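Local structure of hypothetical protein CG14615-PA (Drosophila melanogaster, 1SQH) at residues L39-K44 and D230-G235; F153-S158 and Y288-V293; D161-K166 and I260-E265; L251-M256 and A281-I286. The protein is of unknown function but has two regions related to acetyltransferases, and may transfer acyl groups to glycine. All coordinates share one frame; numbering follows the deposited sequence.

Contact 1: residues L39-K44 and D230-G235; sequences LYNQRK and DFSGLG
N41 of helix 34-51 reaches across to D230 and S232, in the turn that precedes strand 234-239. Its CG stands anti to the backbone N (chi1 -179°), beside the carbonyl carbon. CB already meets both partners, N41 CB lying 3.4 Å from D230 O and close to S232 OG. CG rests against the same carbonyl, N41 CG being 3.2 Å from D230 O. At the tip the amide splits its two roles. OD1 accepts a hydrogen bond of 2.8 Å from S232 OG, which arrives in the carbonyl plane on a lone pair. ND2 lies beside D230 O at an angle too poor for a bond, and instead donates to a water 2.7 Å away that donates in turn to D230 O. The turn joins strands 222-228 and 234-239, neighbours in a four-stranded antiparallel sheet, so N41 ties a helix from early in the chain to the end of a hairpin. An alanine in place of N41 would probably leave the S232 hydroxyl without its acceptor and the bridging water without its donor. S232 OG also accepts from K44 NZ at 2.9 Å, while that ammonium forms a salt bridge with E264. Y40 presents a ring edge to the same hydroxyl, CE2 lying 3.6 Å from S232 OG, and its own OH hydrogen-bonds to E264.

Contact 2: residues F153-S158 and Y288-V293; sequences FGMVLS and YQKDLV
The K290 side chain lies over the F153 ring where strands 147-157 and 289-299 run antiparallel in the large mixed sheet, with a classic beta bulge at D291 and L292, both facing G154. K290 has CG anti to its backbone N (chi1 166°) and a chain extended beyond it, which carries CE and NZ over one face of the F153 ring. CE sits above the plane toward the rim as a CH-pi contact, and the ammonium makes a cation-pi interaction, K290 NZ lying 3.8 Å from the centroid of the F153 ring. V293 flanks the ring, its CG2 3.8 Å from F153 CD1. On the same face of the sheet the selenium of the selenomethionine M155 touches K290 CB. The other face carries V156, whose CG2 is pressed by both carboxylate oxygens of D291. Farther along, L157 CB lies over the centre of the Y288 ring, 3.6 Å from its centroid; the Y288 hydroxyl is held by S257.

V156 and Q289, bonded both ways, hold the two strands in register, V156 N to Q289 O being 2.7 Å. At the bulge G154 N donates to L292 O and G154 O accepts from D291 N. Strand 268-273 bonds the other edge of 147-157, at F153, M155 and L157. V156 O has a second donor, a water 3.1 Å away that also accepts from Q289 NE2.

Contact 3: residues D161-K166 and I260-E265; sequences DAFCAK and IARGEE
F163 and R262 meet at the C-terminal ends of two helices, the short 159-163 and the longer 248-263, the latter being the helix that follows strand 234-239 in the acetyltransferase-like region. Hydrogen bonding is concentrated on one carbonyl oxygen. R262 grips F163 O side-on with two nitrogens, NE at 2.8 Å and NH2 at 3.0 Å, and the oxygen lies close to the guanidinium plane. C164 is the first residue to leave the helix, so the arginine charge meets a carbonyl at the helix end, where it would probably be favourable, although R258, a like charge, lies close to R262 NH2.

Stacking uses the same arginine. The guanidinium lies flat on the F163 ring, planes 16° apart and centres 4.5 Å apart, with NE over the ring centre and CG making a CH-pi contact. An alanine in place of F163 would probably leave the guanidinium without its stacked face and freer to tilt about the carbonyl it grips.

Apolar packing lies deeper, where A162 and A261 point at each other and L268 of strand 268-273 touches both. The methyls are tighter than usual, with A162 CB 3.5 Å from A261 CB, and the latter methyl is also 3.5 Å from F163 N.

Contact 4: residues L251-M256 and A281-I286; sequences LLAAAM and ALLKRI
A253 and A254 face L282, L283 and I286 across two helices whose axes approach to 9.8 Å and whose N-to-C directions differ by 44°, a signed crossing angle of -44°. The backbones come nearest at A254 and I286, with CA atoms 6.6 Å apart. I286 has CG1 anti to its carbonyl carbon (chi1 -73°), and its CD1 is the atom that reaches the other helix. I286 CD1 presses on A253 CB at 3.5 Å, tighter than usual. I286 CD1 also lies 3.4 Å from A254 N and touches the A254 methyl. The A253 methyl is also touched by two leucine branches: L282 CD1 lies 3.7 Å from A253 CB, while L283 CD2 stands a little farther off. One methyl thus sits among three branched side chains.

The helices belong to the FR47-like region and are joined in the chain through strand 268-273. L234 of strand 234-239 touches both A253 and L283, extending the apolar cluster toward the four-stranded sheet. Since the side chains that meet here are all hydrocarbon, the fit depends on shape: the small alanines let I286 CD1 come right up to the backbone of helix 248-263 at A254 N, and no directional bond between the two segments fixes their angle.

Overall arrangement
Contact 1 lies nearest the middle of the chain, its centre about 7 Å from the chain's centre, while contacts 3 and 4 lie farther out, at about 19 and 18 Å. Contact 4 is nonetheless buried and wholly apolar in its side chains, whereas contact 3 has its arginine on the surface over a buried alanine pair. Both use helix 248-263. E264, in segment 260-265 of contact 3, joins it to contact 1 through a salt bridge from K44; contact 1 is mostly polar. Contact 2 mixes backbone bonding with buried and exposed side chains. Its 288-293 segment follows helix 277-286 of contact 4, and L157 touches both A162 of contact 3 and I286 of contact 4.

Contact 1: residues L39-K44 and D230-G235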
loop_
_atom_site.group_PDB
_atom_site.type_symbol
_atom_site.label_atom_id
_atom_site.label_comp_id
_atom_site.label_asym_id
_atom_site.label_seq_id
_atom_site.Cartn_x
_atom_site.Cartn_y
_atom_site.Cartn_z
ATOM N N LEU A 39 -5.918 -3.846 6.305
ATOM C CA LEU A 39 -6.711 -5.034 6.619
ATOM C C LEU A 39 -7.963 -5.050 5.751
ATOM O O LEU A 39 -8.332 -6.080 5.164
ATOM C CB LEU A 39 -7.091 -5.041 8.106
ATOM C CG LEU A 39 -6.234 -5.866 9.084
ATOM C CD1 LEU A 39 -4.764 -5.716 8.773
ATOM C CD2 LEU A 39 -6.524 -5.413 10.519
ATOM N N TYR A 40 -8.625 -3.900 5.678
ATOM C CA TYR A 40 -9.812 -3.768 4.854
ATOM C C TYR A 40 -9.476 -4.136 3.401
ATOM O O TYR A 40 -10.178 -4.925 2.756
ATOM C CB TYR A 40 -10.311 -2.327 4.908
ATOM C CG TYR A 40 -11.305 -2.014 3.827
ATOM C CD1 TYR A 40 -12.657 -2.291 3.998
ATOM C CD2 TYR A 40 -10.888 -1.471 2.615
ATOM C CE1 TYR A 40 -13.578 -2.027 2.983
ATOM C CE2 TYR A 40 -11.791 -1.211 1.597
ATOM C CZ TYR A 40 -13.137 -1.486 1.787
ATOM O OH TYR A 40 -14.037 -1.176 0.785
ATOM N N ASN A 41 -8.392 -3.564 2.891
ATOM C CA ASN A 41 -8.002 -3.827 1.521
ATOM C C ASN A 41 -7.712 -5.297 1.238
ATOM O O ASN A 41 -8.239 -5.863 0.264
ATOM C CB ASN A 41 -6.779 -2.994 1.147
ATOM C CG ASN A 41 -6.346 -3.225 -0.280
ATOM O OD1 ASN A 41 -6.955 -2.725 -1.218
ATOM N ND2 ASN A 41 -5.299 -4.013 -0.451
ATOM N N GLN A 42 -6.886 -5.919 2.081
ATOM C CA GLN A 42 -6.534 -7.317 1.871
ATOM C C GLN A 42 -7.761 -8.213 1.827
ATOM O O GLN A 42 -7.916 -9.019 0.910
ATOM C CB GLN A 42 -5.586 -7.813 2.957
ATOM C CG GLN A 42 -5.044 -9.219 2.667
ATOM C CD GLN A 42 -4.381 -9.292 1.297
ATOM O OE1 GLN A 42 -3.348 -8.666 1.069
ATOM N NE2 GLN A 42 -4.985 -10.040 0.377
ATOM N N ARG A 43 -8.637 -8.076 2.816
ATOM C CA ARG A 43 -9.838 -8.892 2.844
ATOM C C ARG A 43 -10.723 -8.615 1.626
ATOM O O ARG A 43 -11.424 -9.514 1.155
ATOM C CB ARG A 43 -10.605 -8.663 4.147
ATOM C CG ARG A 43 -9.856 -9.215 5.350
ATOM C CD ARG A 43 -9.593 -10.716 5.197
ATOM N NE ARG A 43 -10.794 -11.511 5.457
ATOM C CZ ARG A 43 -11.007 -12.732 4.969
ATOM N NH1 ARG A 43 -10.101 -13.304 4.180
ATOM N NH2 ARG A 43 -12.118 -13.384 5.284
ATOM N N LYS A 44 -10.694 -7.385 1.111
ATOM C CA LYS A 44 -11.483 -7.074 -0.074
ATOM C C LYS A 44 -10.958 -7.929 -1.225
ATOM O O LYS A 44 -11.741 -8.566 -1.948
ATOM C CB LYS A 44 -11.363 -5.599 -0.449
ATOM C CG LYS A 44 -12.119 -5.243 -1.736
ATOM C CD LYS A 44 -12.099 -3.745 -2.037
ATOM C CE LYS A 44 -10.693 -3.247 -2.314
ATOM N NZ LYS A 44 -10.703 -1.814 -2.713
ATOM N N ASP A 230 -2.632 -0.671 -2.459
ATOM C CA ASP A 230 -2.867 -1.732 -1.492
ATOM C C ASP A 230 -3.506 -1.262 -0.183
ATOM O O ASP A 230 -3.553 -1.999 0.807
ATOM C CB ASP A 230 -1.573 -2.527 -1.230
ATOM C CG ASP A 230 -0.344 -1.635 -1.021
ATOM O OD1 ASP A 230 -0.427 -0.401 -1.212
ATOM O OD2 ASP A 230 0.724 -2.189 -0.670
ATOM N N PHE A 231 -4.006 -0.030 -0.194
ATOM C CA PHE A 231 -4.702 0.544 0.951
ATOM C C PHE A 231 -6.052 1.039 0.420
ATOM O O PHE A 231 -6.767 1.790 1.093
ATOM C CB PHE A 231 -3.926 1.724 1.557
ATOM C CG PHE A 231 -2.732 1.314 2.377
ATOM C CD1 PHE A 231 -1.492 1.108 1.775
ATOM C CD2 PHE A 231 -2.857 1.119 3.757
ATOM C CE1 PHE A 231 -0.381 0.709 2.532
ATOM C CE2 PHE A 231 -1.764 0.717 4.530
ATOM C CZ PHE A 231 -0.515 0.513 3.918
ATOM N N SER A 232 -6.377 0.599 -0.797
ATOM C CA SER A 232 -7.617 0.956 -1.492
ATOM C C SER A 232 -7.687 2.439 -1.792
ATOM O O SER A 232 -8.746 2.963 -2.153
ATOM C CB SER A 232 -8.842 0.537 -0.675
ATOM O OG SER A 232 -8.920 -0.872 -0.596
ATOM N N GLY A 233 -6.544 3.105 -1.644
ATOM C CA GLY A 233 -6.446 4.527 -1.911
ATOM C C GLY A 233 -5.744 4.775 -3.235
ATOM O O GLY A 233 -5.771 3.928 -4.123
ATOM N N LEU A 234 -5.095 5.927 -3.362
ATOM C CA LEU A 234 -4.396 6.290 -4.598
ATOM C C LEU A 234 -2.931 5.909 -4.573
ATOM O O LEU A 234 -2.288 5.971 -3.527
ATOM C CB LEU A 234 -4.486 7.800 -4.852
ATOM C CG LEU A 234 -5.674 8.439 -5.575
ATOM C CD1 LEU A 234 -6.983 7.839 -5.108
ATOM C CD2 LEU A 234 -5.637 9.950 -5.334
ATOM N N GLY A 235 -2.403 5.543 -5.737
ATOM C CA GLY A 235 -0.998 5.192 -5.824
ATOM C C GLY A 235 -0.414 5.203 -7.233
ATOM O O GLY A 235 -1.141 5.240 -8.227
HETATM O O HOH W 1 -3.756 -4.565 1.634
#

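Contact 2: residues F153-S158 and Y288-V293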
loop_
_atom_site.group_PDB
_atom_site.type_symbol
_atom_site.label_atom_id
_atom_site.label_comp_id
_atom_site.label_asym_id
_atom_site.label_seq_id
_atom_site.Cartn_x
_atom_site.Cartn_y
_atom_site.Cartn_z
ATOM N N PHE A 153 4.467 10.354 3.698
ATOM C CA PHE A 153 3.335 11.015 4.332
ATOM C C PHE A 153 2.068 10.239 3.996
ATOM O O PHE A 153 1.843 9.862 2.834
ATOM C CB PHE A 153 3.152 12.463 3.837
ATOM C CG PHE A 153 4.271 13.403 4.214
ATOM C CD1 PHE A 153 5.073 13.161 5.332
ATOM C CD2 PHE A 153 4.507 14.555 3.456
ATOM C CE1 PHE A 153 6.092 14.053 5.689
ATOM C CE2 PHE A 153 5.521 15.453 3.804
ATOM C CZ PHE A 153 6.314 15.195 4.925
ATOM N N GLY A 154 1.260 9.983 5.018
ATOM C CA GLY A 154 -0.006 9.311 4.810
ATOM C C GLY A 154 -1.052 10.413 4.647
ATOM O O GLY A 154 -1.470 11.018 5.643
HETATM N N MSE A 155 -1.463 10.690 3.407
HETATM C CA MSE A 155 -2.462 11.735 3.134
HETATM C C MSE A 155 -3.867 11.138 3.201
HETATM O O MSE A 155 -4.104 10.049 2.674
HETATM C CB MSE A 155 -2.227 12.362 1.755
HETATM C CG MSE A 155 -1.974 13.879 1.806
HETATM SE SE MSE A 155 -0.254 14.198 2.641
HETATM C CE MSE A 155 0.637 12.708 1.781
ATOM N N VAL A 156 -4.791 11.860 3.842
ATOM C CA VAL A 156 -6.165 11.376 4.034
ATOM C C VAL A 156 -7.280 12.317 3.571
ATOM O O VAL A 156 -7.230 13.533 3.791
ATOM C CB VAL A 156 -6.417 11.031 5.531
ATOM C CG1 VAL A 156 -7.834 10.511 5.736
ATOM C CG2 VAL A 156 -5.409 9.996 6.004
ATOM N N LEU A 157 -8.290 11.729 2.939
ATOM C CA LEU A 157 -9.450 12.474 2.453
ATOM C C LEU A 157 -10.682 11.658 2.828
ATOM O O LEU A 157 -10.771 10.471 2.489
ATOM C CB LEU A 157 -9.379 12.647 0.937
ATOM C CG LEU A 157 -10.539 13.402 0.276
ATOM C CD1 LEU A 157 -10.458 14.901 0.576
ATOM C CD2 LEU A 157 -10.458 13.155 -1.231
ATOM N N SER A 158 -11.623 12.285 3.534
ATOM C CA SER A 158 -12.825 11.578 3.961
ATOM C C SER A 158 -13.599 11.011 2.775
ATOM O O SER A 158 -13.460 11.464 1.640
ATOM C CB SER A 158 -13.731 12.499 4.786
ATOM O OG SER A 158 -14.348 13.485 3.970
ATOM N N TYR A 288 -6.998 16.527 0.406
ATOM C CA TYR A 288 -6.254 15.577 1.240
ATOM C C TYR A 288 -5.461 16.302 2.323
ATOM O O TYR A 288 -4.925 17.384 2.083
ATOM C CB TYR A 288 -5.265 14.766 0.385
ATOM C CG TYR A 288 -5.864 13.594 -0.360
ATOM C CD1 TYR A 288 -5.819 12.303 0.170
ATOM C CD2 TYR A 288 -6.485 13.780 -1.598
ATOM C CE1 TYR A 288 -6.381 11.220 -0.523
ATOM C CE2 TYR A 288 -7.049 12.713 -2.296
ATOM C CZ TYR A 288 -6.995 11.438 -1.759
ATOM O OH TYR A 288 -7.547 10.390 -2.471
ATOM N N GLN A 289 -5.380 15.703 3.510
ATOM C CA GLN A 289 -4.608 16.311 4.588
ATOM C C GLN A 289 -3.568 15.302 5.052
ATOM O O GLN A 289 -3.764 14.091 4.934
ATOM C CB GLN A 289 -5.501 16.702 5.765
ATOM C CG GLN A 289 -6.243 15.533 6.357
ATOM C CD GLN A 289 -7.025 15.903 7.607
ATOM O OE1 GLN A 289 -6.447 16.134 8.672
ATOM N NE2 GLN A 289 -8.352 15.956 7.481
ATOM N N LYS A 290 -2.456 15.818 5.563
ATOM C CA LYS A 290 -1.369 14.982 6.056
ATOM C C LYS A 290 -1.622 14.609 7.516
ATOM O O LYS A 290 -1.460 15.444 8.403
ATOM C CB LYS A 290 -0.050 15.754 5.940
ATOM C CG LYS A 290 1.118 15.166 6.719
ATOM C CD LYS A 290 2.306 16.125 6.665
ATOM C CE LYS A 290 3.496 15.624 7.473
ATOM N NZ LYS A 290 4.603 16.623 7.451
ATOM N N ASP A 291 -2.041 13.381 7.800
ATOM C CA ASP A 291 -2.227 13.085 9.205
ATOM C C ASP A 291 -1.416 11.917 9.731
ATOM O O ASP A 291 -1.684 11.415 10.822
ATOM C CB ASP A 291 -3.712 12.932 9.558
ATOM C CG ASP A 291 -4.389 11.867 8.768
ATOM O OD1 ASP A 291 -3.782 10.839 8.456
ATOM O OD2 ASP A 291 -5.618 12.014 8.406
ATOM N N LEU A 292 -0.413 11.490 8.961
ATOM C CA LEU A 292 0.480 10.408 9.391
ATOM C C LEU A 292 1.839 10.450 8.688
ATOM O O LEU A 292 1.946 10.855 7.532
ATOM C CB LEU A 292 -0.148 9.030 9.149
ATOM C CG LEU A 292 0.674 7.869 9.729
ATOM C CD1 LEU A 292 0.639 7.966 11.247
ATOM C CD2 LEU A 292 0.142 6.493 9.262
ATOM N N VAL A 293 2.875 10.032 9.404
ATOM C CA VAL A 293 4.220 9.954 8.846
ATOM C C VAL A 293 4.751 8.584 9.238
ATOM O O VAL A 293 4.801 8.247 10.419
ATOM C CB VAL A 293 5.160 11.032 9.416
ATOM C CG1 VAL A 293 6.566 10.832 8.863
ATOM C CG2 VAL A 293 4.634 12.418 9.070
HETATM O O HOH W 2 -8.986 15.857 4.713
#

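Contact 3: residues D161-K166 and I260-E265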
loop_
_atom_site.group_PDB
_atom_site.type_symbol
_atom_site.label_atom_id
_atom_site.label_comp_id
_atom_site.label_asym_id
_atom_site.label_seq_id
_atom_site.Cartn_x
_atom_site.Cartn_y
_atom_site.Cartn_z
ATOM N N ASP A 161 -16.040 13.621 1.397
ATOM C CA ASP A 161 -15.370 14.585 0.540
ATOM C C ASP A 161 -15.024 13.974 -0.801
ATOM O O ASP A 161 -15.251 14.594 -1.837
ATOM C CB ASP A 161 -14.108 15.134 1.207
ATOM C CG ASP A 161 -14.427 16.157 2.278
ATOM O OD1 ASP A 161 -15.523 16.771 2.201
ATOM O OD2 ASP A 161 -13.582 16.360 3.181
ATOM N N ALA A 162 -14.482 12.759 -0.783
ATOM C CA ALA A 162 -14.125 12.079 -2.017
ATOM C C ALA A 162 -15.376 11.823 -2.861
ATOM O O ALA A 162 -15.366 12.005 -4.080
ATOM C CB ALA A 162 -13.422 10.758 -1.706
ATOM N N PHE A 163 -16.455 11.421 -2.200
ATOM C CA PHE A 163 -17.718 11.124 -2.882
ATOM C C PHE A 163 -18.288 12.320 -3.638
ATOM O O PHE A 163 -18.770 12.175 -4.762
ATOM C CB PHE A 163 -18.755 10.627 -1.866
ATOM C CG PHE A 163 -20.038 10.135 -2.490
ATOM C CD1 PHE A 163 -21.010 11.030 -2.930
ATOM C CD2 PHE A 163 -20.270 8.768 -2.643
ATOM C CE1 PHE A 163 -22.194 10.567 -3.512
ATOM C CE2 PHE A 163 -21.449 8.299 -3.222
ATOM C CZ PHE A 163 -22.413 9.198 -3.657
ATOM N N CYS A 164 -18.229 13.491 -3.007
ATOM C CA CYS A 164 -18.763 14.716 -3.593
ATOM C C CYS A 164 -17.690 15.596 -4.216
ATOM O O CYS A 164 -17.933 16.771 -4.482
ATOM C CB CYS A 164 -19.510 15.527 -2.526
ATOM S SG CYS A 164 -20.681 14.574 -1.504
ATOM N N ALA A 165 -16.507 15.032 -4.446
ATOM C CA ALA A 165 -15.397 15.782 -5.033
ATOM C C ALA A 165 -15.676 16.224 -6.464
ATOM O O ALA A 165 -16.417 15.569 -7.195
ATOM C CB ALA A 165 -14.122 14.937 -5.007
ATOM N N LYS A 166 -15.079 17.344 -6.857
ATOM C CA LYS A 166 -15.224 17.839 -8.220
ATOM C C LYS A 166 -14.060 17.241 -9.007
ATOM O O LYS A 166 -13.058 16.821 -8.422
ATOM C CB LYS A 166 -15.129 19.369 -8.269
ATOM C CG LYS A 166 -16.324 20.114 -7.713
ATOM C CD LYS A 166 -16.159 21.618 -7.955
ATOM C CE LYS A 166 -17.360 22.423 -7.455
ATOM N NZ LYS A 166 -17.226 23.884 -7.761
ATOM N N ILE A 260 -13.293 5.794 -6.728
ATOM C CA ILE A 260 -13.179 4.844 -5.637
ATOM C C ILE A 260 -14.271 5.067 -4.605
ATOM O O ILE A 260 -14.931 4.132 -4.186
ATOM C CB ILE A 260 -11.801 4.934 -4.921
ATOM C CG1 ILE A 260 -10.683 4.462 -5.861
ATOM C CG2 ILE A 260 -11.827 4.077 -3.638
ATOM C CD1 ILE A 260 -9.289 4.533 -5.249
ATOM N N ALA A 261 -14.456 6.313 -4.198
ATOM C CA ALA A 261 -15.458 6.639 -3.185
ATOM C C ALA A 261 -16.883 6.294 -3.594
ATOM O O ALA A 261 -17.715 5.967 -2.751
ATOM C CB ALA A 261 -15.368 8.123 -2.818
ATOM N N ARG A 262 -17.172 6.347 -4.885
ATOM C CA ARG A 262 -18.527 6.044 -5.307
ATOM C C ARG A 262 -18.733 4.564 -5.587
ATOM O O ARG A 262 -19.856 4.112 -5.778
ATOM C CB ARG A 262 -18.894 6.883 -6.527
ATOM C CG ARG A 262 -18.839 8.365 -6.236
ATOM C CD ARG A 262 -19.894 9.097 -7.018
ATOM N NE ARG A 262 -19.950 10.519 -6.687
ATOM C CZ ARG A 262 -20.868 11.349 -7.175
ATOM N NH1 ARG A 262 -21.797 10.894 -8.011
ATOM N NH2 ARG A 262 -20.858 12.629 -6.833
ATOM N N GLY A 263 -17.639 3.812 -5.597
ATOM C CA GLY A 263 -17.734 2.389 -5.846
ATOM C C GLY A 263 -17.628 1.614 -4.549
ATOM O O GLY A 263 -18.013 0.451 -4.480
ATOM N N GLU A 264 -17.095 2.245 -3.510
ATOM C CA GLU A 264 -16.972 1.559 -2.235
ATOM C C GLU A 264 -16.864 2.584 -1.126
ATOM O O GLU A 264 -16.469 3.739 -1.357
ATOM C CB GLU A 264 -15.748 0.618 -2.234
ATOM C CG GLU A 264 -14.383 1.316 -2.142
ATOM C CD GLU A 264 -13.210 0.393 -2.493
ATOM O OE1 GLU A 264 -12.702 0.466 -3.636
ATOM O OE2 GLU A 264 -12.801 -0.408 -1.627
ATOM N N GLU A 265 -17.224 2.173 0.082
ATOM C CA GLU A 265 -17.161 3.082 1.201
ATOM C C GLU A 265 -15.887 2.979 2.033
ATOM O O GLU A 265 -15.771 2.123 2.897
ATOM C CB GLU A 265 -18.364 2.898 2.124
ATOM C CG GLU A 265 -18.404 3.954 3.232
ATOM C CD GLU A 265 -19.548 3.760 4.214
ATOM O OE1 GLU A 265 -19.525 2.761 4.969
ATOM O OE2 GLU A 265 -20.470 4.610 4.233
#

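Contact 4: residues L251-M256 and A281-I286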
loop_
_atom_site.group_PDB
_atom_site.type_symbol
_atom_site.label_atom_id
_atom_site.label_comp_id
_atom_site.label_asym_id
_atom_site.label_seq_id
_atom_site.Cartn_x
_atom_site.Cartn_y
_atom_site.Cartn_z
ATOM N N LEU A 251 -5.870 15.974 -12.321
ATOM C CA LEU A 251 -7.085 15.403 -12.887
ATOM C C LEU A 251 -7.182 13.924 -12.514
ATOM O O LEU A 251 -8.231 13.460 -12.059
ATOM C CB LEU A 251 -7.096 15.579 -14.415
ATOM C CG LEU A 251 -8.419 15.245 -15.112
ATOM C CD1 LEU A 251 -8.529 16.023 -16.407
ATOM C CD2 LEU A 251 -8.510 13.760 -15.365
ATOM N N LEU A 252 -6.090 13.185 -12.697
ATOM C CA LEU A 252 -6.098 11.766 -12.353
ATOM C C LEU A 252 -6.474 11.593 -10.891
ATOM O O LEU A 252 -7.409 10.858 -10.561
ATOM C CB LEU A 252 -4.725 11.111 -12.597
ATOM C CG LEU A 252 -4.377 10.501 -13.970
ATOM C CD1 LEU A 252 -5.563 9.703 -14.504
ATOM C CD2 LEU A 252 -4.019 11.576 -14.940
ATOM N N ALA A 253 -5.766 12.289 -10.010
ATOM C CA ALA A 253 -6.044 12.166 -8.584
ATOM C C ALA A 253 -7.492 12.474 -8.216
ATOM O O ALA A 253 -8.082 11.796 -7.373
ATOM C CB ALA A 253 -5.093 13.056 -7.775
ATOM N N ALA A 254 -8.068 13.497 -8.828
ATOM C CA ALA A 254 -9.450 13.847 -8.506
ATOM C C ALA A 254 -10.391 12.747 -8.991
ATOM O O ALA A 254 -11.235 12.255 -8.231
ATOM C CB ALA A 254 -9.819 15.196 -9.139
ATOM N N ALA A 255 -10.222 12.336 -10.249
ATOM C CA ALA A 255 -11.068 11.307 -10.838
ATOM C C ALA A 255 -10.997 9.989 -10.066
ATOM O O ALA A 255 -12.034 9.416 -9.699
ATOM C CB ALA A 255 -10.684 11.085 -12.289
HETATM N N MSE A 256 -9.786 9.498 -9.819
HETATM C CA MSE A 256 -9.653 8.252 -9.075
HETATM C C MSE A 256 -10.297 8.353 -7.677
HETATM O O MSE A 256 -10.956 7.415 -7.229
HETATM C CB MSE A 256 -8.182 7.865 -8.941
HETATM C CG MSE A 256 -7.974 6.493 -8.346
HETATM SE SE MSE A 256 -8.372 5.087 -9.635
HETATM C CE MSE A 256 -10.243 4.877 -9.243
ATOM N N ALA A 281 1.220 18.747 -2.836
ATOM C CA ALA A 281 0.499 19.957 -3.187
ATOM C C ALA A 281 -0.789 19.698 -3.962
ATOM O O ALA A 281 -1.826 20.279 -3.632
ATOM C CB ALA A 281 1.399 20.896 -3.974
ATOM N N LEU A 282 -0.740 18.842 -4.983
ATOM C CA LEU A 282 -1.959 18.573 -5.758
ATOM C C LEU A 282 -2.956 17.754 -4.949
ATOM O O LEU A 282 -4.163 17.865 -5.143
ATOM C CB LEU A 282 -1.634 17.875 -7.088
ATOM C CG LEU A 282 -1.119 16.431 -7.190
ATOM C CD1 LEU A 282 -2.296 15.442 -7.176
ATOM C CD2 LEU A 282 -0.355 16.275 -8.505
ATOM N N LEU A 283 -2.461 16.938 -4.027
ATOM C CA LEU A 283 -3.384 16.149 -3.216
ATOM C C LEU A 283 -4.056 17.068 -2.218
ATOM O O LEU A 283 -5.230 16.911 -1.889
ATOM C CB LEU A 283 -2.654 15.034 -2.475
ATOM C CG LEU A 283 -2.285 13.815 -3.322
ATOM C CD1 LEU A 283 -1.468 12.858 -2.480
ATOM C CD2 LEU A 283 -3.550 13.146 -3.844
ATOM N N LYS A 284 -3.293 18.041 -1.751
ATOM C CA LYS A 284 -3.797 18.993 -0.787
ATOM C C LYS A 284 -4.892 19.848 -1.417
ATOM O O LYS A 284 -5.897 20.129 -0.777
ATOM C CB LYS A 284 -2.653 19.882 -0.306
ATOM C CG LYS A 284 -2.737 20.258 1.142
ATOM C CD LYS A 284 -1.464 20.985 1.540
ATOM C CE LYS A 284 -1.252 20.983 3.042
ATOM N NZ LYS A 284 0.067 21.601 3.356
ATOM N N ARG A 285 -4.689 20.246 -2.672
ATOM C CA ARG A 285 -5.649 21.082 -3.396
ATOM C C ARG A 285 -6.993 20.365 -3.566
ATOM O O ARG A 285 -8.053 20.993 -3.596
ATOM C CB ARG A 285 -5.083 21.465 -4.768
ATOM C CG ARG A 285 -5.894 22.512 -5.516
ATOM C CD ARG A 285 -5.313 22.784 -6.904
ATOM N NE ARG A 285 -5.938 23.944 -7.538
ATOM C CZ ARG A 285 -7.117 23.929 -8.163
ATOM N NH1 ARG A 285 -7.812 22.808 -8.255
ATOM N NH2 ARG A 285 -7.613 25.048 -8.680
ATOM N N ILE A 286 -6.944 19.047 -3.678
ATOM C CA ILE A 286 -8.158 18.264 -3.824
ATOM C C ILE A 286 -8.858 18.155 -2.470
ATOM O O ILE A 286 -10.073 17.935 -2.404
ATOM C CB ILE A 286 -7.837 16.851 -4.373
ATOM C CG1 ILE A 286 -7.472 16.967 -5.858
ATOM C CG2 ILE A 286 -9.020 15.916 -4.151
ATOM C CD1 ILE A 286 -6.907 15.711 -6.472
#